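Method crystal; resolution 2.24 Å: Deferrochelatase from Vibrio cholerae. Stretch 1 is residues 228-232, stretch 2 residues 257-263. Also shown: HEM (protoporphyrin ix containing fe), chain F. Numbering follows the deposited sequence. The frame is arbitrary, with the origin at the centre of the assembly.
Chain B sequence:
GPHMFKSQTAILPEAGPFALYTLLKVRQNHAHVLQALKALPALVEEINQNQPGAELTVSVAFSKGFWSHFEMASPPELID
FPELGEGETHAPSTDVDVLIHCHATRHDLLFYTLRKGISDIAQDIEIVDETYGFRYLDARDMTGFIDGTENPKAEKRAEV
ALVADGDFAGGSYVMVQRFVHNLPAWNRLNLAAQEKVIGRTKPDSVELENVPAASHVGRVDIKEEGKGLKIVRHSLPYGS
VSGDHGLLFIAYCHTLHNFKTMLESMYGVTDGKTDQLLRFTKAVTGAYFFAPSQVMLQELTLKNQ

Stretch 1 (228-232) GLKIV
Stretch 2, residues 257-263: HNFKTML

A single hydrogen bond joins an extended segment (228-232) to a helix (257-263), and one methyl, M262 CE, touches both the segment and the heme. N258 ND2 donates to the backbone K230 O at 3.0 Å with an N-H...O angle of 142°, so the side-chain amide of a buried helix residue reaches a backbone carbonyl of the segment. N258 ND2 also lies 3.4 Å from K230 N, but both are donors and no bond forms there.

The helix has regular phi/psi values, from -57/-38 at H257 to -68/-40 at L263, with T261 N to H257 O at 3.0 Å, M262 N to N258 O at 3.1 Å and L263 N to F259 O at 2.9 Å. T261, chi1 -54° (m), adds a bond from its OG1 to H257 O at 2.8 Å, which ties its hydroxyl to its own helix. The facing segment is extended and runs across the helix, not along it: phi/psi is -54/133 at G228, which makes no contact, -77/110 at L229, -111/145 at K230, -133/160 at I231 and -106/108 at V232. The closest CA pair across the contact is L229 CA to N258 CA, 5.8 Å.

Along the segment the CA-to-CB bonds alternate. L229 and I231 point toward the helix and are buried; K230 and V232 point away, and exposed K230 serves the contact through its carbonyl. L229 (chi1 m, chi2 t) places CD1 3.6 Å from T261 CG2 and CD2 3.7 Å from N258 OD1, so its branched end lies over the helix between those two residues. I231 (chi1 p, chi2 t) directs CG2 into a pocket formed by N258 CB at 3.9 Å, F259 CE1 at 3.6 Å and M262 CE at 3.7 Å, while I231 CD1 comes within 3.9 Å of HEM CHB.

On the helix, N258 (chi1 m, chi2 8°), T261 and M262 point toward the segment. F259 (chi1 -62°, chi2 -24°) leaves sideways, yet its ring end approaches, meeting I231 CG2 obliquely. M262 is m, t, t (-64°, 175°, -175°), an extended, unbranched chain that carries M262 CE to 3.2 Å from L229 O and 4.3 Å from L229 CB; M262 CE is also 3.7 Å from HEM CMA. K260 and L263 are out of reach of the segment. Together the stretches bury 362 Å², counting both sides; L229 has 98 Å² covered by the helix and I231 74 Å², so these two apolar residues account for most of what the segment buries.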

# COMPACT_ATOMS: atom_id res chain seq x y z
N GLY B 228 29.11 4.77 -21.71
CA GLY B 228 28.23 4.08 -20.79
C GLY B 228 26.82 3.79 -21.27
O GLY B 228 26.17 4.68 -21.84
N LEU B 229 26.36 2.56 -21.07
CA LEU B 229 24.97 2.22 -21.36
C LEU B 229 24.09 2.76 -20.26
O LEU B 229 24.15 2.29 -19.12
CB LEU B 229 24.78 0.71 -21.50
CG LEU B 229 25.77 -0.04 -22.40
CD1 LEU B 229 25.50 -1.56 -22.39
CD2 LEU B 229 25.70 0.49 -23.82
N LYS B 230 23.30 3.77 -20.59
CA LYS B 230 22.50 4.45 -19.58
C LYS B 230 21.01 4.20 -19.74
O LYS B 230 20.50 4.06 -20.85
CB LYS B 230 22.80 5.95 -19.60
CG LYS B 230 24.15 6.28 -18.98
CD LYS B 230 24.52 7.74 -19.17
CE LYS B 230 25.74 8.08 -18.33
NZ LYS B 230 26.84 7.10 -18.52
N ILE B 231 20.31 4.13 -18.61
CA ILE B 231 18.87 3.96 -18.58
C ILE B 231 18.25 4.95 -17.59
O ILE B 231 18.94 5.46 -16.71
CB ILE B 231 18.46 2.53 -18.18
CG1 ILE B 231 18.92 2.21 -16.76
CG2 ILE B 231 19.01 1.52 -19.17
CD1 ILE B 231 18.55 0.82 -16.30
N VAL B 232 16.96 5.21 -17.75
CA VAL B 232 16.24 6.07 -16.82
C VAL B 232 15.33 5.21 -15.94
O VAL B 232 14.32 4.68 -16.41
CB VAL B 232 15.40 7.13 -17.55
CG1 VAL B 232 14.57 7.94 -16.56
CG2 VAL B 232 16.30 8.04 -18.38
N HIS B 257 18.43 -2.54 -26.11
CA HIS B 257 19.74 -3.18 -26.06
C HIS B 257 20.41 -3.04 -24.69
O HIS B 257 21.07 -3.96 -24.21
CB HIS B 257 20.65 -2.61 -27.15
CG HIS B 257 22.01 -3.24 -27.20
ND1 HIS B 257 22.21 -4.55 -27.57
CD2 HIS B 257 23.23 -2.73 -26.93
CE1 HIS B 257 23.50 -4.82 -27.53
NE2 HIS B 257 24.14 -3.74 -27.14
N ASN B 258 20.24 -1.87 -24.07
CA ASN B 258 20.82 -1.61 -22.76
C ASN B 258 20.25 -2.52 -21.68
O ASN B 258 20.99 -3.01 -20.83
CB ASN B 258 20.60 -0.14 -22.37
CG ASN B 258 21.42 0.80 -23.22
OD1 ASN B 258 22.05 0.39 -24.20
ND2 ASN B 258 21.41 2.08 -22.86
N PHE B 259 18.94 -2.74 -21.71
CA PHE B 259 18.29 -3.65 -20.78
C PHE B 259 18.88 -5.05 -20.89
O PHE B 259 19.27 -5.67 -19.90
CB PHE B 259 16.78 -3.71 -21.03
CG PHE B 259 16.06 -2.41 -20.84
CD1 PHE B 259 16.59 -1.42 -20.03
CD2 PHE B 259 14.86 -2.17 -21.48
CE1 PHE B 259 15.93 -0.22 -19.85
CE2 PHE B 259 14.19 -0.97 -21.31
CZ PHE B 259 14.73 0.00 -20.50
N LYS B 260 18.94 -5.54 -22.13
CA LYS B 260 19.40 -6.89 -22.43
C LYS B 260 20.85 -7.10 -22.00
O LYS B 260 21.20 -8.17 -21.51
CB LYS B 260 19.23 -7.16 -23.92
CG LYS B 260 19.77 -8.50 -24.40
CD LYS B 260 19.42 -8.73 -25.86
CE LYS B 260 20.17 -9.92 -26.44
NZ LYS B 260 21.64 -9.68 -26.48
N THR B 261 21.68 -6.08 -22.19
CA THR B 261 23.09 -6.18 -21.84
C THR B 261 23.29 -6.24 -20.33
O THR B 261 24.05 -7.07 -19.83
CB THR B 261 23.89 -4.99 -22.41
OG1 THR B 261 23.66 -4.89 -23.82
CG2 THR B 261 25.38 -5.19 -22.16
N MET B 262 22.60 -5.37 -19.60
CA MET B 262 22.68 -5.34 -18.15
C MET B 262 22.15 -6.63 -17.52
O MET B 262 22.74 -7.16 -16.59
CB MET B 262 21.91 -4.14 -17.59
CG MET B 262 22.46 -2.79 -17.99
SD MET B 262 21.41 -1.44 -17.42
CE MET B 262 22.21 -0.03 -18.17
N LEU B 263 21.03 -7.12 -18.05
CA LEU B 263 20.41 -8.33 -17.52
C LEU B 263 21.26 -9.57 -17.79
O LEU B 263 21.39 -10.45 -16.94
CB LEU B 263 19.01 -8.51 -18.12
CG LEU B 263 17.93 -7.58 -17.57
CD1 LEU B 263 16.66 -7.68 -18.40
CD2 LEU B 263 17.65 -7.89 -16.11
CHA HEM F . 22.58 1.51 -9.72
CHB HEM F . 20.40 -0.88 -13.34
CHC HEM F . 18.24 -3.83 -10.14
CHD HEM F . 19.72 -0.91 -6.56
C1A HEM F . 22.18 1.12 -10.98
C2A HEM F . 22.60 1.72 -12.23
C3A HEM F . 22.00 1.06 -13.23
C4A HEM F . 21.18 0.02 -12.64
CMA HEM F . 22.14 1.34 -14.74
CAA HEM F . 23.58 2.90 -12.38
CBA HEM F . 24.94 2.37 -12.82
CGA HEM F . 25.96 3.47 -12.81
O1A HEM F . 26.46 3.82 -11.71
O2A HEM F . 26.27 4.00 -13.91
C1B HEM F . 19.70 -1.93 -12.79
C2B HEM F . 19.12 -3.02 -13.54
C3B HEM F . 18.51 -3.84 -12.68
C4B HEM F . 18.70 -3.30 -11.33
CMB HEM F . 19.17 -3.21 -15.07
CAB HEM F . 17.78 -5.12 -13.12
CBB HEM F . 17.13 -5.91 -12.26
C1C HEM F . 18.42 -3.29 -8.89
C2C HEM F . 17.86 -3.79 -7.64
C3C HEM F . 18.28 -2.97 -6.65
C4C HEM F . 19.11 -1.94 -7.25
CMC HEM F . 16.96 -5.04 -7.53
CAC HEM F . 18.00 -3.02 -5.13
CBC HEM F . 17.35 -4.00 -4.50
C1D HEM F . 20.71 -0.08 -7.04
C2D HEM F . 21.61 0.70 -6.22
C3D HEM F . 22.50 1.46 -7.21
C4D HEM F . 22.05 1.07 -8.52
CMD HEM F . 21.67 0.76 -4.68
CAD HEM F . 23.65 2.43 -6.86
CBD HEM F . 23.12 3.85 -6.68
CGD HEM F . 22.56 4.36 -7.98
O1D HEM F . 21.31 4.30 -8.16
O2D HEM F . 23.35 4.83 -8.84
NA HEM F . 21.31 0.09 -11.27
NB HEM F . 19.43 -2.13 -11.45
NC HEM F . 19.17 -2.16 -8.60
ND HEM F . 21.00 0.17 -8.38
FE HEM F . 20.30 -1.06 -9.90